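PDB 4E6U: acyl-[acyl-carrier-protein]--UDP-N-acetylglucosamine O-acyltransferase from Acinetobacter baumannii, which probably catalyses acyl transfer from acyl carrier protein to UDP-N-acetylglucosamine, the step that feeds lipopolysaccharide (lipid A) synthesis. Local coordinates for residues A[73-78]-A[122-127]; A[82-87]-A[100-105]; A[105-110]-A[126-131]. One frame throughout, in Å; residues are numbered along the deposited sequence. Where two conformers were deposited one is given.

Interaction 1: A[73-78]-A[122-127]. With EDO (1,2-ethanediol), chain F; EDO (1,2-ethanediol), chain G.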
loop_
_atom_site.group_PDB
_atom_site.type_symbol
_atom_site.label_atom_id
_atom_site.label_comp_id
_atom_site.label_asym_id
_atom_site.label_seq_id
_atom_site.Cartn_x
_atom_site.Cartn_y
_atom_site.Cartn_z
ATOM N N VAL A 73 3.156 8.356 -17.713
ATOM C CA VAL A 73 3.788 7.297 -18.494
ATOM C C VAL A 73 3.848 6.022 -17.662
ATOM O O VAL A 73 3.991 6.037 -16.431
ATOM C CB VAL A 73 5.209 7.703 -18.969
ATOM C CG1 VAL A 73 5.141 8.847 -19.977
ATOM C CG2 VAL A 73 6.143 8.028 -17.796
ATOM N N CYS A 74 3.761 4.898 -18.335
ATOM C CA CYS A 74 3.732 3.631 -17.621
ATOM C C CYS A 74 5.083 3.221 -17.038
ATOM O O CYS A 74 6.100 3.872 -17.263
ATOM C CB CYS A 74 3.192 2.532 -18.506
ATOM S SG CYS A 74 4.324 2.003 -19.737
ATOM N N GLN A 75 5.056 2.115 -16.306
ATOM C CA GLN A 75 6.232 1.595 -15.597
ATOM C C GLN A 75 6.905 0.435 -16.329
ATOM O O GLN A 75 7.916 -0.091 -15.860
ATOM C CB GLN A 75 5.811 1.138 -14.198
ATOM C CG GLN A 75 5.296 2.293 -13.365
ATOM C CD GLN A 75 4.977 1.890 -11.948
ATOM O OE1 GLN A 75 5.518 2.478 -11.008
ATOM N NE2 GLN A 75 4.080 0.923 -11.769
ATOM N N ASP A 76 6.331 0.040 -17.458
ATOM C CA ASP A 76 6.867 -1.053 -18.277
ATOM C C ASP A 76 8.228 -0.659 -18.838
ATOM O O ASP A 76 8.357 0.363 -19.514
ATOM C CB ASP A 76 5.871 -1.350 -19.405
ATOM C CG ASP A 76 6.159 -2.673 -20.102
ATOM O OD1 ASP A 76 7.356 -3.058 -20.180
ATOM O OD2 ASP A 76 5.189 -3.313 -20.559
ATOM N N LEU A 77 9.240 -1.482 -18.566
ATOM C CA LEU A 77 10.595 -1.184 -19.040
ATOM C C LEU A 77 10.725 -1.293 -20.563
ATOM O O LEU A 77 11.689 -0.775 -21.125
ATOM C CB LEU A 77 11.661 -2.032 -18.315
ATOM C CG LEU A 77 11.967 -1.637 -16.859
ATOM C CD1 LEU A 77 12.857 -2.695 -16.201
ATOM C CD2 LEU A 77 12.595 -0.244 -16.735
ATOM N N LYS A 78 9.738 -1.908 -21.216
ATOM C CA LYS A 78 9.710 -1.989 -22.685
ATOM C C LYS A 78 9.336 -0.663 -23.333
ATOM O O LYS A 78 9.629 -0.442 -24.511
ATOM C CB LYS A 78 8.741 -3.065 -23.165
ATOM C CG LYS A 78 9.136 -4.487 -22.798
ATOM C CD LYS A 78 8.115 -5.470 -23.335
ATOM N N ASN A 122 -5.040 5.388 -3.106
ATOM C CA ASN A 122 -3.923 4.569 -3.575
ATOM C C ASN A 122 -4.355 3.377 -4.417
ATOM O O ASN A 122 -3.814 2.273 -4.281
ATOM C CB ASN A 122 -3.042 4.107 -2.392
ATOM C CG ASN A 122 -1.706 3.476 -2.844
ATOM O OD1 ASN A 122 -1.167 2.589 -2.175
ATOM N ND2 ASN A 122 -1.183 3.911 -3.983
ATOM N N THR A 123 -5.321 3.590 -5.296
ATOM C CA THR A 123 -5.599 2.598 -6.363
ATOM C C THR A 123 -4.614 2.839 -7.493
ATOM O O THR A 123 -4.444 3.973 -7.952
ATOM C CB THR A 123 -7.033 2.713 -6.916
ATOM O OG1 THR A 123 -7.963 2.483 -5.858
ATOM C CG2 THR A 123 -7.276 1.662 -8.016
ATOM N N HIS A 124 -3.958 1.776 -7.942
ATOM C CA HIS A 124 -3.092 1.821 -9.103
ATOM C C HIS A 124 -3.718 1.091 -10.256
ATOM O O HIS A 124 -4.066 -0.089 -10.125
ATOM C CB HIS A 124 -1.744 1.181 -8.809
ATOM C CG HIS A 124 -0.853 1.100 -10.013
ATOM N ND1 HIS A 124 -0.203 2.201 -10.515
ATOM C CD2 HIS A 124 -0.503 0.057 -10.814
ATOM C CE1 HIS A 124 0.514 1.846 -11.570
ATOM N NE2 HIS A 124 0.353 0.547 -11.770
ATOM N N ILE A 125 -3.862 1.786 -11.372
ATOM C CA ILE A 125 -4.278 1.166 -12.632
ATOM C C ILE A 125 -3.112 1.243 -13.604
ATOM O O ILE A 125 -2.747 2.317 -14.082
ATOM C CB ILE A 125 -5.527 1.854 -13.242
ATOM C CG1 ILE A 125 -6.690 1.914 -12.245
ATOM C CG2 ILE A 125 -5.928 1.194 -14.579
ATOM C CD1 ILE A 125 -7.222 0.584 -11.773
ATOM N N ALA A 126 -2.501 0.095 -13.888
ATOM C CA ALA A 126 -1.338 0.020 -14.747
ATOM C C ALA A 126 -1.655 0.210 -16.220
ATOM O O ALA A 126 -2.803 0.150 -16.646
ATOM C CB ALA A 126 -0.659 -1.341 -14.563
ATOM N N HIS A 127 -0.589 0.423 -16.986
ATOM C CA HIS A 127 -0.689 0.462 -18.440
ATOM C C HIS A 127 -1.572 -0.629 -19.025
ATOM O O HIS A 127 -1.498 -1.797 -18.626
ATOM C CB HIS A 127 0.709 0.374 -19.060
ATOM C CG HIS A 127 1.464 -0.873 -18.710
ATOM N ND1 HIS A 127 1.408 -2.016 -19.486
ATOM C CD2 HIS A 127 2.309 -1.144 -17.690
ATOM C CE1 HIS A 127 2.180 -2.945 -18.939
ATOM N NE2 HIS A 127 2.733 -2.446 -17.845
HETATM C C1 EDO F . 5.028 -2.522 -15.262
HETATM O O1 EDO F . 4.707 -3.475 -16.286
HETATM C C2 EDO F . 4.519 -2.996 -13.902
HETATM O O2 EDO F . 3.084 -3.063 -13.925
HETATM C C1 EDO G . 9.748 -4.127 -14.723
HETATM O O1 EDO G . 9.492 -5.536 -14.762
HETATM C C2 EDO G . 8.724 -3.401 -15.585
HETATM O O2 EDO G . 8.901 -3.798 -16.954
HETATM O O HOH W 1 2.284 1.347 -15.435
HETATM O O HOH W 2 2.337 -0.534 -13.492
#
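His124 is the first residue of 122-127 to touch the loop, at the amide of Gln75. Gln75 NE2 lies 3.7 Å from His124 CE1, with amide and ring planes 46° apart. The extended Gln75 chain, CD anti to CA (chi2 -175°), carries the amide out to His124. A water accepts from Gln75 NE2 and hydrogen-bonds to His124 NE2 at 2.8 Å. The amide is also gripped by the second subunit, where Val121 N donates to OE1 and Asn139 accepts from NE2. Ser99 holds His124 ND1.

Further on, His127 carries most of the contact. Its CB sits only 3.3 Å from Cys74 CB, and Cys74 SG approaches the ring obliquely. Asp76 CB covers one ring face, 4.0 Å from the His127 centroid and shifted toward the rim, in a CH-pi contact. Asp76 OD2 reaches His127 CE1 at 3.4 Å. Asp76 OD1 accepts from Lys78 N, an Asx turn that steadies the carboxylate. A bound 1,2-ethanediol hydrogen-bonds through O1 to His127 NE2 at 2.7 Å.

A loop that leaves a left-handed beta-helix thus folds back onto His127 and reaches His124 with its Gln75 amide, beside a neighbouring subunit. This is consistent with the intersubunit cleft where LpxA enzymes bind substrate.

Interaction 2: A[82-87]-A[100-105]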
loop_
_atom_site.group_PDB
_atom_site.type_symbol
_atom_site.label_atom_id
_atom_site.label_comp_id
_atom_site.label_asym_id
_atom_site.label_seq_id
_atom_site.Cartn_x
_atom_site.Cartn_y
_atom_site.Cartn_z
ATOM N N GLU A 82 6.881 6.104 -26.917
ATOM C CA GLU A 82 5.815 6.142 -27.916
ATOM C C GLU A 82 4.581 6.907 -27.433
ATOM O O GLU A 82 4.321 7.005 -26.225
ATOM C CB GLU A 82 5.402 4.730 -28.323
ATOM C CG GLU A 82 6.523 3.871 -28.913
ATOM C CD GLU A 82 7.269 3.022 -27.877
ATOM O OE1 GLU A 82 7.093 3.208 -26.650
ATOM O OE2 GLU A 82 8.053 2.148 -28.294
ATOM N N GLU A 83 3.813 7.437 -28.377
ATOM C CA GLU A 83 2.589 8.146 -28.043
ATOM C C GLU A 83 1.525 7.157 -27.616
ATOM O O GLU A 83 1.080 6.326 -28.409
ATOM C CB GLU A 83 2.086 8.967 -29.235
ATOM C CG GLU A 83 0.859 9.797 -28.908
ATOM C CD GLU A 83 0.420 10.654 -30.067
ATOM O OE1 GLU A 83 -0.599 10.307 -30.695
ATOM O OE2 GLU A 83 1.104 11.659 -30.344
ATOM N N THR A 84 1.117 7.239 -26.350
ATOM C CA THR A 84 0.044 6.386 -25.859
ATOM C C THR A 84 -0.836 7.190 -24.912
ATOM O O THR A 84 -0.468 8.284 -24.498
ATOM C CB THR A 84 0.546 5.130 -25.134
ATOM O OG1 THR A 84 1.177 5.542 -23.929
ATOM C CG2 THR A 84 1.581 4.344 -25.977
ATOM N N TRP A 85 -1.986 6.619 -24.580
ATOM C CA TRP A 85 -3.104 7.366 -24.012
ATOM C C TRP A 85 -3.717 6.712 -22.786
ATOM O O TRP A 85 -3.566 5.504 -22.545
ATOM C CB TRP A 85 -4.192 7.518 -25.089
ATOM C CG TRP A 85 -3.759 8.411 -26.200
ATOM C CD1 TRP A 85 -2.984 8.071 -27.285
ATOM C CD2 TRP A 85 -4.053 9.803 -26.330
ATOM N NE1 TRP A 85 -2.784 9.177 -28.077
ATOM C CE2 TRP A 85 -3.435 10.248 -27.522
ATOM C CE3 TRP A 85 -4.796 10.713 -25.564
ATOM C CZ2 TRP A 85 -3.521 11.582 -27.958
ATOM C CZ3 TRP A 85 -4.879 12.047 -26.003
ATOM C CH2 TRP A 85 -4.242 12.454 -27.188
ATOM N N LEU A 86 -4.426 7.544 -22.039
ATOM C CA LEU A 86 -5.366 7.137 -21.013
ATOM C C LEU A 86 -6.724 7.741 -21.332
ATOM O O LEU A 86 -6.806 8.925 -21.663
ATOM C CB LEU A 86 -4.912 7.593 -19.606
ATOM C CG LEU A 86 -5.931 7.471 -18.456
ATOM C CD1 LEU A 86 -6.254 6.013 -18.177
ATOM C CD2 LEU A 86 -5.370 8.119 -17.192
ATOM N N GLU A 87 -7.772 6.937 -21.206
ATOM C CA GLU A 87 -9.142 7.427 -21.278
ATOM C C GLU A 87 -9.896 7.115 -20.000
ATOM O O GLU A 87 -9.804 5.997 -19.477
ATOM C CB GLU A 87 -9.860 6.790 -22.486
ATOM C CG GLU A 87 -9.422 7.365 -23.815
ATOM C CD GLU A 87 -9.997 6.640 -25.016
ATOM O OE1 GLU A 87 -10.725 5.635 -24.843
ATOM O OE2 GLU A 87 -9.676 7.086 -26.138
ATOM N N LEU A 100 -2.749 6.324 -12.273
ATOM C CA LEU A 100 -3.357 5.750 -13.471
ATOM C C LEU A 100 -2.394 5.993 -14.610
ATOM O O LEU A 100 -2.060 7.137 -14.923
ATOM C CB LEU A 100 -4.724 6.380 -13.775
ATOM C CG LEU A 100 -5.860 5.922 -12.871
ATOM C CD1 LEU A 100 -5.914 6.796 -11.624
ATOM C CD2 LEU A 100 -7.186 5.960 -13.637
ATOM N N HIS A 101 -1.925 4.919 -15.237
ATOM C CA HIS A 101 -0.872 5.042 -16.239
ATOM C C HIS A 101 -1.337 4.779 -17.657
ATOM O O HIS A 101 -2.259 4.012 -17.869
ATOM C CB HIS A 101 0.309 4.142 -15.894
ATOM C CG HIS A 101 1.065 4.609 -14.700
ATOM N ND1 HIS A 101 2.015 3.836 -14.069
ATOM C CD2 HIS A 101 0.984 5.768 -13.999
ATOM C CE1 HIS A 101 2.511 4.516 -13.047
ATOM N NE2 HIS A 101 1.912 5.695 -12.989
ATOM N N ARG A 102 -0.678 5.451 -18.594
ATOM C CA ARG A 102 -1.002 5.350 -20.014
ATOM C C ARG A 102 -0.549 4.008 -20.574
ATOM O O ARG A 102 0.176 3.251 -19.919
ATOM C CB ARG A 102 -0.389 6.528 -20.764
ATOM C CG ARG A 102 -0.860 7.880 -20.191
ATOM C CD ARG A 102 -0.607 9.044 -21.128
ATOM N NE ARG A 102 0.778 9.154 -21.605
ATOM C CZ ARG A 102 1.683 10.025 -21.151
ATOM N NH1 ARG A 102 1.406 10.868 -20.164
ATOM N NH2 ARG A 102 2.893 10.068 -21.702
ATOM N N GLY A 103 -1.008 3.704 -21.790
ATOM C CA GLY A 103 -0.757 2.377 -22.375
ATOM C C GLY A 103 0.607 2.175 -23.003
ATOM O O GLY A 103 1.501 3.001 -22.884
ATOM N N THR A 104 0.753 1.028 -23.671
ATOM C CA THR A 104 1.981 0.706 -24.396
ATOM C C THR A 104 1.625 0.315 -25.824
ATOM O O THR A 104 0.539 -0.200 -26.089
ATOM C CB THR A 104 2.770 -0.449 -23.753
ATOM O OG1 THR A 104 1.970 -1.639 -23.752
ATOM C CG2 THR A 104 3.185 -0.101 -22.315
ATOM N N VAL A 105 2.561 0.553 -26.742
ATOM C CA VAL A 105 2.301 0.224 -28.147
ATOM C C VAL A 105 2.228 -1.274 -28.407
ATOM O O VAL A 105 1.584 -1.690 -29.363
ATOM C CB VAL A 105 3.277 0.908 -29.128
ATOM C CG1 VAL A 105 3.082 2.422 -29.079
ATOM C CG2 VAL A 105 4.726 0.502 -28.859
HETATM O O HOH W 3 5.089 1.364 -25.637
HETATM O O HOH W 4 2.261 9.688 -24.950
HETATM O O HOH W 5 2.805 7.172 -22.796
#
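The guanidinium of Arg102 meets Thr84 O obliquely, with NE 3.3 Å from that oxygen. Its NH1 is held elsewhere, by Gly71 O. The CA-CB bond of Trp85 points away from 100-105. Glu83 OE1 lies at the edge of the indole in the ring plane, Phe55 packs against it edge-to-face, and Arg57 makes a cation-pi contact. Trp85 meets 100-105 mainly through its backbone.

The setting is a left-handed parallel beta-helix. Strand 85-88 and strand 99-101 belong to different sheets of it, and the chain beyond 99-101 leaves the strand to run beside 82-86.

Two direct hydrogen bonds join the segments. Thr84 OG1 donates to Gly103 O at 2.8 Å, from 51° above the carbonyl plane. Gly103 N donates to Trp85 O at 3.2 Å, again from above the plane. The Thr84 hydroxyl stands between its backbone N and carbonyl carbon (chi1 68°). There it also accepts a hydrogen bond from a water that in turn accepts from Arg102 NE. A second water accepts from Thr84 N and, weakly, from Arg102 NH2.

Inside the coil, Leu86 CD2 packs on Leu100 CB at 3.9 Å. At the outer end Glu82 and Val105 cross at about a right angle. Glu82 OE1 accepts from Lys80 N and from a water, and that water accepts from Val105 N. Val105 CG1 presses on Glu82 CB at 3.4 Å.

Interaction 3: A[105-110]-A[126-131]. With EDO (1,2-ethanediol), chain F.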
loop_
_atom_site.group_PDB
_atom_site.type_symbol
_atom_site.label_atom_id
_atom_site.label_comp_id
_atom_site.label_asym_id
_atom_site.label_seq_id
_atom_site.Cartn_x
_atom_site.Cartn_y
_atom_site.Cartn_z
ATOM N N VAL A 105 2.561 0.553 -26.742
ATOM C CA VAL A 105 2.301 0.224 -28.147
ATOM C C VAL A 105 2.228 -1.274 -28.407
ATOM O O VAL A 105 1.584 -1.690 -29.363
ATOM C CB VAL A 105 3.277 0.908 -29.128
ATOM C CG1 VAL A 105 3.082 2.422 -29.079
ATOM C CG2 VAL A 105 4.726 0.502 -28.859
ATOM N N GLN A 106 2.854 -2.065 -27.538
ATOM C CA GLN A 106 2.821 -3.534 -27.644
ATOM C C GLN A 106 1.415 -4.112 -27.512
ATOM O O GLN A 106 1.151 -5.229 -27.956
ATOM C CB GLN A 106 3.750 -4.180 -26.619
ATOM C CG GLN A 106 5.249 -4.037 -26.926
ATOM C CD GLN A 106 5.832 -2.674 -26.562
ATOM O OE1 GLN A 106 5.163 -1.829 -25.965
ATOM N NE2 GLN A 106 7.088 -2.455 -26.925
ATOM N N ASP A 107 0.517 -3.364 -26.875
ATOM C CA ASP A 107 -0.874 -3.759 -26.766
ATOM C C ASP A 107 -1.718 -2.913 -27.729
ATOM O O ASP A 107 -1.734 -3.188 -28.934
ATOM C CB ASP A 107 -1.323 -3.649 -25.289
ATOM C CG ASP A 107 -2.624 -4.385 -24.993
ATOM O OD1 ASP A 107 -3.462 -4.578 -25.905
ATOM O OD2 ASP A 107 -2.831 -4.755 -23.813
ATOM N N ASN A 108 -2.383 -1.871 -27.235
ATOM C CA ASN A 108 -3.232 -1.017 -28.068
ATOM C C ASN A 108 -3.054 0.470 -27.728
ATOM O O ASN A 108 -3.905 1.301 -28.061
ATOM C CB ASN A 108 -4.704 -1.434 -27.907
ATOM C CG ASN A 108 -5.634 -0.783 -28.931
ATOM O OD1 ASN A 108 -5.275 -0.607 -30.098
ATOM N ND2 ASN A 108 -6.837 -0.432 -28.491
ATOM N N ALA A 109 -1.955 0.781 -27.035
ATOM C CA ALA A 109 -1.572 2.180 -26.760
ATOM C C ALA A 109 -2.628 2.921 -25.939
ATOM O O ALA A 109 -2.758 4.137 -26.033
ATOM C CB ALA A 109 -1.254 2.918 -28.075
ATOM N N LEU A 110 -3.359 2.186 -25.111
ATOM C CA LEU A 110 -4.506 2.778 -24.414
ATOM C C LEU A 110 -4.825 2.070 -23.110
ATOM O O LEU A 110 -5.036 0.859 -23.061
ATOM C CB LEU A 110 -5.747 2.767 -25.323
ATOM C CG LEU A 110 -7.049 3.303 -24.721
ATOM C CD1 LEU A 110 -6.945 4.789 -24.458
ATOM C CD2 LEU A 110 -8.226 2.996 -25.663
ATOM N N ALA A 126 -2.501 0.095 -13.888
ATOM C CA ALA A 126 -1.338 0.020 -14.747
ATOM C C ALA A 126 -1.655 0.210 -16.220
ATOM O O ALA A 126 -2.803 0.150 -16.646
ATOM C CB ALA A 126 -0.659 -1.341 -14.563
ATOM N N HIS A 127 -0.589 0.423 -16.986
ATOM C CA HIS A 127 -0.689 0.462 -18.440
ATOM C C HIS A 127 -1.572 -0.629 -19.025
ATOM O O HIS A 127 -1.498 -1.797 -18.626
ATOM C CB HIS A 127 0.709 0.374 -19.060
ATOM C CG HIS A 127 1.464 -0.873 -18.710
ATOM N ND1 HIS A 127 1.408 -2.016 -19.486
ATOM C CD2 HIS A 127 2.309 -1.144 -17.690
ATOM C CE1 HIS A 127 2.180 -2.945 -18.939
ATOM N NE2 HIS A 127 2.733 -2.446 -17.845
ATOM N N ASP A 128 -2.395 -0.223 -19.992
ATOM C CA ASP A 128 -3.156 -1.142 -20.856
ATOM C C ASP A 128 -4.312 -1.838 -20.171
ATOM O O ASP A 128 -4.968 -2.698 -20.766
ATOM C CB ASP A 128 -2.236 -2.177 -21.528
ATOM C CG ASP A 128 -1.085 -1.533 -22.259
ATOM O OD1 ASP A 128 -1.358 -0.704 -23.154
ATOM O OD2 ASP A 128 0.094 -1.798 -21.912
ATOM N N CYS A 129 -4.609 -1.463 -18.937
ATOM C CA CYS A 129 -5.808 -1.998 -18.325
ATOM C C CYS A 129 -7.044 -1.495 -19.043
ATOM O O CYS A 129 -7.043 -0.392 -19.630
ATOM C CB CYS A 129 -5.903 -1.608 -16.848
ATOM S SG CYS A 129 -4.740 -2.484 -15.807
ATOM N N ILE A 130 -8.094 -2.304 -18.994
ATOM C CA ILE A 130 -9.411 -1.898 -19.459
ATOM C C ILE A 130 -10.355 -2.183 -18.319
ATOM O O ILE A 130 -10.456 -3.316 -17.865
ATOM C CB ILE A 130 -9.862 -2.646 -20.747
ATOM C CG1 ILE A 130 -8.866 -2.407 -21.880
ATOM C CG2 ILE A 130 -11.294 -2.213 -21.137
ATOM C CD1 ILE A 130 -9.188 -3.202 -23.162
ATOM N N VAL A 131 -11.004 -1.148 -17.812
ATOM C CA VAL A 131 -11.895 -1.256 -16.682
ATOM C C VAL A 131 -13.245 -0.751 -17.126
ATOM O O VAL A 131 -13.315 0.300 -17.758
ATOM C CB VAL A 131 -11.400 -0.353 -15.507
ATOM C CG1 VAL A 131 -12.411 -0.270 -14.362
ATOM C CG2 VAL A 131 -10.018 -0.803 -14.993
HETATM C C1 EDO F . 5.028 -2.522 -15.262
HETATM O O1 EDO F . 4.707 -3.475 -16.286
HETATM C C2 EDO F . 4.519 -2.996 -13.902
HETATM O O2 EDO F . 3.084 -3.063 -13.925
HETATM O O HOH W 6 -5.361 -4.177 -22.877
HETATM O O HOH W 7 -3.397 -0.873 -24.840
HETATM O O HOH W 8 -5.818 -1.870 -23.963
#
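Asp107 and Asp128 slide past each other in opposite directions, their carboxylate planes 38° apart. Asp107 OD2 reaches Asp128 CB at 3.5 Å, while Asp128 OD1 lies 3.6 Å from Asp107 CB. Each acid thus sets an oxygen against the other's methylene, and the oxygens Asp107 OD2 and Asp128 OD1 stay 4.4 Å apart. Asp107 CG, anti to its backbone N (chi1 -164°), is placed alongside Asp128 CB.

Other partners share out the carboxylate oxygens. Asp107 OD2 accepts from His146 ND1. Asp128 OD2 accepts from His127 ND1 at 2.8 Å, on the anti side but 32° out of the carboxylate plane, and close to the plane of the imidazole. Thr104 OG1 is a second partner of that oxygen. The result is a His-carboxylate pair that helps to fix the rotation of the imidazole. Asp128 OD1 meets a water at 2.7 Å, and this water accepts from Asn108 N and Leu110 N. A further water lies near Asp107 OD2 and Asp128 O.

The backbone adds a CA-H...O contact from Asp128 CA to Leu110 O, 3.5 Å long and nearly straight. Asp128 is the third residue of a type II turn from Ala126 to Cys129.

The contact lies where strands 110-113 and 130-131 begin. They are parallel neighbours in one face of the beta-helix. Leu110 packs on Trp85 in strand 85-88, and Ile130 on His148 in strand 148-149.

Overall arrangement
From the N terminus, the chain leaves the beta-helix after strand 69-70. Residues 73-78 open interaction 1, which closes a long loop at 122-127. Interaction 2 nests inside that loop, joining 82-87 to 100-105 and so strand 85-88 to the exit of strand 99-101. Interaction 3 opens at Val105, where interaction 2 closes. It ends on 126-131, sharing Ala126 and His127 with interaction 1, so the loops of interactions 1 and 3 overlap. Thr104 O of interaction 2 probably hydrogen-bonds to Ala109 N of interaction 3, and Ile125 of interaction 1 probably to His101 of interaction 2. Together they tie the protruding loop and successive coils into one patch.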